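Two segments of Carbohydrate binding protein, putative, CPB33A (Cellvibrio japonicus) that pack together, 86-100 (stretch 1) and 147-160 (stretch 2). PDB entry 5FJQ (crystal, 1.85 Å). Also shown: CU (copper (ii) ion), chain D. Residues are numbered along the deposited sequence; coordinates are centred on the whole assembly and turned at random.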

# COMPACT_ATOMS: atom_id res chain seq x y z
N THR A 86 -16.50 3.75 4.61
CA THR A 86 -17.08 4.79 5.44
C THR A 86 -16.26 4.99 6.71
O THR A 86 -15.41 4.14 7.05
CB THR A 86 -18.51 4.46 5.85
OG1 THR A 86 -18.51 3.24 6.59
CG2 THR A 86 -19.45 4.35 4.62
N PRO A 87 -16.46 6.16 7.41
CA PRO A 87 -15.70 6.38 8.63
C PRO A 87 -16.05 5.33 9.66
O PRO A 87 -17.15 4.76 9.62
CB PRO A 87 -16.14 7.82 9.06
CG PRO A 87 -16.51 8.47 7.76
CD PRO A 87 -17.21 7.36 7.02
N GLY A 88 -15.10 5.02 10.53
CA GLY A 88 -15.21 3.89 11.42
C GLY A 88 -14.38 2.67 11.09
O GLY A 88 -13.49 2.67 10.20
N ALA A 89 -14.67 1.60 11.80
CA ALA A 89 -13.83 0.41 11.73
C ALA A 89 -13.92 -0.23 10.35
O ALA A 89 -14.98 -0.31 9.78
CB ALA A 89 -14.19 -0.57 12.83
N ARG A 90 -12.76 -0.54 9.78
CA ARG A 90 -12.72 -1.32 8.54
C ARG A 90 -11.61 -2.37 8.68
O ARG A 90 -10.51 -2.05 9.07
CB ARG A 90 -12.50 -0.38 7.35
CG ARG A 90 -12.52 -1.04 5.97
CD ARG A 90 -13.84 -1.75 5.77
NE ARG A 90 -13.76 -2.39 4.49
CZ ARG A 90 -14.49 -2.07 3.42
NH1 ARG A 90 -15.48 -1.15 3.46
NH2 ARG A 90 -14.23 -2.74 2.31
N GLU A 91 -11.89 -3.65 8.48
CA GLU A 91 -10.77 -4.63 8.41
C GLU A 91 -9.88 -4.46 7.13
O GLU A 91 -10.38 -4.30 6.00
CB GLU A 91 -11.21 -6.11 8.48
CG GLU A 91 -12.23 -6.42 9.56
CD GLU A 91 -12.17 -7.85 10.04
OE1 GLU A 91 -11.82 -8.77 9.25
OE2 GLU A 91 -12.42 -8.04 11.24
N PHE A 92 -8.59 -4.51 7.39
CA PHE A 92 -7.51 -4.57 6.39
C PHE A 92 -6.72 -5.85 6.61
O PHE A 92 -6.35 -6.21 7.74
CB PHE A 92 -6.60 -3.34 6.50
CG PHE A 92 -7.25 -2.07 6.04
CD1 PHE A 92 -8.17 -1.39 6.85
CD2 PHE A 92 -7.01 -1.59 4.79
CE1 PHE A 92 -8.78 -0.23 6.39
CE2 PHE A 92 -7.63 -0.42 4.32
CZ PHE A 92 -8.51 0.25 5.12
N VAL A 93 -6.47 -6.55 5.53
CA VAL A 93 -5.96 -7.88 5.69
C VAL A 93 -4.75 -7.96 4.82
O VAL A 93 -4.86 -7.62 3.63
CB VAL A 93 -6.99 -8.95 5.17
CG1 VAL A 93 -6.32 -10.32 5.11
CG2 VAL A 93 -8.30 -8.94 6.00
N TRP A 94 -3.66 -8.46 5.40
CA TRP A 94 -2.42 -8.70 4.65
C TRP A 94 -2.38 -10.19 4.41
O TRP A 94 -2.47 -10.97 5.36
CB TRP A 94 -1.15 -8.28 5.41
CG TRP A 94 -0.79 -6.80 5.38
CD1 TRP A 94 -1.37 -5.85 6.11
CD2 TRP A 94 0.31 -6.17 4.69
NE1 TRP A 94 -0.81 -4.61 5.88
CE2 TRP A 94 0.26 -4.78 5.03
CE3 TRP A 94 1.32 -6.62 3.81
CZ2 TRP A 94 1.16 -3.85 4.54
CZ3 TRP A 94 2.21 -5.71 3.32
CH2 TRP A 94 2.13 -4.31 3.66
N THR A 95 -2.28 -10.59 3.15
CA THR A 95 -2.02 -11.97 2.82
C THR A 95 -0.52 -12.08 2.62
O THR A 95 0.05 -11.50 1.69
CB THR A 95 -2.79 -12.41 1.57
OG1 THR A 95 -4.17 -12.33 1.88
CG2 THR A 95 -2.44 -13.86 1.23
N ASN A 96 0.10 -12.80 3.54
CA ASN A 96 1.50 -13.00 3.58
C ASN A 96 1.92 -14.28 2.85
O ASN A 96 1.47 -15.36 3.22
CB ASN A 96 1.97 -12.98 5.04
CG ASN A 96 1.61 -11.67 5.69
OD1 ASN A 96 1.35 -10.70 4.98
ND2 ASN A 96 1.44 -11.67 7.02
N THR A 97 2.77 -14.16 1.84
CA THR A 97 3.25 -15.36 1.14
C THR A 97 4.38 -15.98 1.91
O THR A 97 4.58 -17.19 1.84
CB THR A 97 3.70 -15.03 -0.30
OG1 THR A 97 4.84 -14.11 -0.27
CG2 THR A 97 2.46 -14.49 -1.07
N ALA A 98 5.20 -15.14 2.57
CA ALA A 98 6.20 -15.64 3.47
C ALA A 98 6.08 -14.84 4.76
O ALA A 98 6.40 -13.66 4.78
CB ALA A 98 7.59 -15.49 2.85
N ALA A 99 5.72 -15.51 5.85
CA ALA A 99 5.61 -14.88 7.18
C ALA A 99 6.96 -14.36 7.72
O ALA A 99 8.01 -14.85 7.33
CB ALA A 99 5.00 -15.84 8.15
N HIS A 100 6.91 -13.35 8.60
CA HIS A 100 8.09 -12.81 9.22
C HIS A 100 7.72 -12.37 10.64
O HIS A 100 6.51 -12.19 10.96
CB HIS A 100 8.66 -11.64 8.42
CG HIS A 100 9.14 -12.02 7.04
ND1 HIS A 100 10.04 -13.04 6.83
CD2 HIS A 100 8.86 -11.51 5.82
CE1 HIS A 100 10.33 -13.12 5.54
NE2 HIS A 100 9.60 -12.22 4.90
N PRO A 147 -10.81 7.60 9.73
CA PRO A 147 -11.30 8.87 10.23
C PRO A 147 -12.39 9.44 9.32
O PRO A 147 -12.60 8.93 8.20
CB PRO A 147 -10.05 9.76 10.20
CG PRO A 147 -9.26 9.25 9.01
CD PRO A 147 -9.52 7.74 8.99
N TYR A 148 -13.09 10.48 9.76
CA TYR A 148 -14.02 11.15 8.83
C TYR A 148 -13.31 11.64 7.56
O TYR A 148 -12.39 12.45 7.64
CB TYR A 148 -14.74 12.33 9.50
CG TYR A 148 -15.75 12.96 8.60
CD1 TYR A 148 -17.00 12.35 8.41
CD2 TYR A 148 -15.46 14.13 7.90
CE1 TYR A 148 -17.96 12.91 7.56
CE2 TYR A 148 -16.41 14.71 7.05
CZ TYR A 148 -17.65 14.09 6.88
OH TYR A 148 -18.60 14.65 6.02
N ARG A 149 -13.80 11.20 6.40
CA ARG A 149 -13.35 11.68 5.11
C ARG A 149 -14.55 11.67 4.17
O ARG A 149 -15.57 11.04 4.48
CB ARG A 149 -12.23 10.77 4.51
CG ARG A 149 -10.84 10.74 5.20
CD ARG A 149 -10.16 12.10 5.23
NE ARG A 149 -8.77 12.05 5.69
CZ ARG A 149 -8.39 12.26 6.95
NH1 ARG A 149 -9.30 12.52 7.87
NH2 ARG A 149 -7.11 12.18 7.29
N THR A 150 -14.47 12.40 3.06
CA THR A 150 -15.35 12.18 1.90
C THR A 150 -14.38 12.06 0.73
O THR A 150 -13.24 12.51 0.84
CB THR A 150 -16.28 13.38 1.62
OG1 THR A 150 -15.46 14.53 1.40
CG2 THR A 150 -17.16 13.71 2.81
N GLY A 151 -14.81 11.49 -0.39
CA GLY A 151 -13.96 11.56 -1.57
C GLY A 151 -13.10 10.35 -1.57
O GLY A 151 -13.19 9.48 -0.70
N ARG A 152 -12.22 10.30 -2.57
CA ARG A 152 -11.34 9.20 -2.76
C ARG A 152 -10.07 9.46 -1.99
O ARG A 152 -9.58 10.58 -1.95
CB ARG A 152 -11.02 9.17 -4.26
CG ARG A 152 -12.08 8.40 -5.00
CD ARG A 152 -11.82 8.51 -6.49
NE ARG A 152 -12.54 7.36 -7.00
CZ ARG A 152 -11.93 6.28 -7.44
NH1 ARG A 152 -10.59 6.29 -7.50
NH2 ARG A 152 -12.66 5.24 -7.87
N HIS A 153 -9.53 8.42 -1.37
CA HIS A 153 -8.38 8.57 -0.55
C HIS A 153 -7.39 7.46 -0.81
O HIS A 153 -7.73 6.42 -1.37
CB HIS A 153 -8.80 8.71 0.93
CG HIS A 153 -9.34 10.08 1.21
ND1 HIS A 153 -8.49 11.15 1.43
CD2 HIS A 153 -10.59 10.59 1.13
CE1 HIS A 153 -9.21 12.26 1.52
NE2 HIS A 153 -10.49 11.94 1.38
N ILE A 154 -6.13 7.72 -0.42
CA ILE A 154 -5.14 6.70 -0.46
C ILE A 154 -4.81 6.32 0.96
O ILE A 154 -4.55 7.19 1.85
CB ILE A 154 -3.86 7.13 -1.22
CG1 ILE A 154 -4.21 7.57 -2.64
CG2 ILE A 154 -2.81 6.00 -1.24
CD1 ILE A 154 -2.96 8.09 -3.38
N ILE A 155 -4.80 5.01 1.15
CA ILE A 155 -4.27 4.43 2.37
C ILE A 155 -2.91 3.79 2.07
O ILE A 155 -2.75 3.09 1.05
CB ILE A 155 -5.22 3.43 3.01
CG1 ILE A 155 -6.42 4.21 3.62
CG2 ILE A 155 -4.45 2.60 4.06
CD1 ILE A 155 -7.60 3.35 3.86
N TYR A 156 -1.95 4.05 2.95
CA TYR A 156 -0.64 3.46 2.85
C TYR A 156 -0.46 2.56 4.05
O TYR A 156 -0.42 3.06 5.18
CB TYR A 156 0.39 4.59 2.87
CG TYR A 156 1.72 4.22 2.29
CD1 TYR A 156 1.81 3.54 1.08
CD2 TYR A 156 2.93 4.56 2.98
CE1 TYR A 156 3.07 3.21 0.55
CE2 TYR A 156 4.20 4.25 2.45
CZ TYR A 156 4.27 3.59 1.23
OH TYR A 156 5.55 3.29 0.76
N SER A 157 -0.47 1.24 3.84
CA SER A 157 0.03 0.32 4.87
C SER A 157 1.49 -0.08 4.72
O SER A 157 2.00 -0.32 3.59
CB SER A 157 -0.86 -0.96 4.88
OG SER A 157 -0.52 -1.81 5.96
N ILE A 158 2.18 -0.19 5.86
CA ILE A 158 3.59 -0.49 5.84
C ILE A 158 3.82 -1.59 6.84
O ILE A 158 3.34 -1.54 8.02
CB ILE A 158 4.46 0.68 6.38
CG1 ILE A 158 4.32 1.93 5.52
CG2 ILE A 158 5.92 0.23 6.51
CD1 ILE A 158 5.33 3.03 5.89
N TRP A 159 4.52 -2.61 6.37
CA TRP A 159 4.88 -3.76 7.19
C TRP A 159 6.34 -3.72 7.51
O TRP A 159 7.19 -3.87 6.59
CB TRP A 159 4.51 -5.07 6.44
CG TRP A 159 4.88 -6.30 7.20
CD1 TRP A 159 5.23 -6.39 8.52
CD2 TRP A 159 4.91 -7.65 6.68
NE1 TRP A 159 5.50 -7.72 8.86
CE2 TRP A 159 5.34 -8.50 7.74
CE3 TRP A 159 4.72 -8.20 5.41
CZ2 TRP A 159 5.50 -9.89 7.59
CZ3 TRP A 159 4.84 -9.62 5.26
CH2 TRP A 159 5.26 -10.43 6.34
N GLN A 160 6.65 -3.52 8.80
CA GLN A 160 8.04 -3.48 9.27
C GLN A 160 8.34 -4.87 9.94
O GLN A 160 7.74 -5.23 10.97
CB GLN A 160 8.33 -2.25 10.22
CG GLN A 160 9.74 -2.21 10.84
CD GLN A 160 10.83 -1.94 9.85
OE1 GLN A 160 10.99 -0.80 9.33
NE2 GLN A 160 11.67 -2.95 9.63
CU CU D . 9.32 -11.74 3.07

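Strand 88-96 and strand 152-160 are not neighbours in one sheet. Their axes come no closer than 10.1 Å and their N-to-C directions differ by 45°; of the nearest CA pairs along them, Phe92 CA to Ser157 CA is 9.1 Å and Trp94 CA to Trp159 CA is 9.2 Å. That spacing is too wide for backbone hydrogen bonds, so between the strands the contact is made mainly by side chains; the two stretches together, loops included, bury 551 Å² summed over both sides. Alternation along each strand selects them: the CA-to-CB bonds of Phe92, Trp94 and Asn96 point toward stretch 2, and those of Ile155, Ser157 and Trp159 point back toward stretch 1.

One hydrogen bond crosses the interface. The indole nitrogen Trp94 NE1 donates to Ser157 OG at 2.8 Å; the N-H...acceptor angle of 131° is well short of linear. Ser157 OG lies near the plane of the indole, at its edge, where the N-H projects, and this leaves one face free to receive Trp159.

The aromatic contacts centre on Trp159, which has 138 Å² covered by stretch 1. Its CB sits over one face of Trp94, 4.0 Å from the centroid of the six-membered ring and 21° off the ring normal, a CH-pi arrangement. The indole then presents its edge to the same tryptophan: the Trp159 five-membered ring and the Trp94 six-membered ring have centroids 5.7 Å apart and planes at 69°. Farther along, Ala98 O approaches the edge of the Trp159 ring, 3.8 Å from Trp159 CH2. His100 meets this ring obliquely, with planes at 38°, and its CB is 3.7 Å from Trp159 CZ2. The same histidine coordinates copper through His100 NE2, 1.9 Å from CU, so the Trp159 indole packs directly against a metal ligand.

Apolar contacts extend the interface in the other direction. Phe92 CZ reaches Ile155 CD1 at 3.5 Å, joining two buried hydrocarbon side chains. Beyond the strands, the two stretches come closer at Pro87 and Tyr148, whose CA atoms are 5.1 Å apart; Pro87 CG lies 3.8 Å from Tyr148 CA and 4.0 Å from Tyr148 CD1. Here the Pro87 ring packs on backbone as well as side chain, with Pro87 CB 3.8 Å from Pro147 O.

One polar atom pays a cost. Asn96 OD1 is 3.7 Å from Trp159 CZ3, a carbon that offers no conventional hydrogen bond, and the contact buries this oxygen without a partner anywhere in the model, whereas Asn96 ND2 is satisfied elsewhere in the structure.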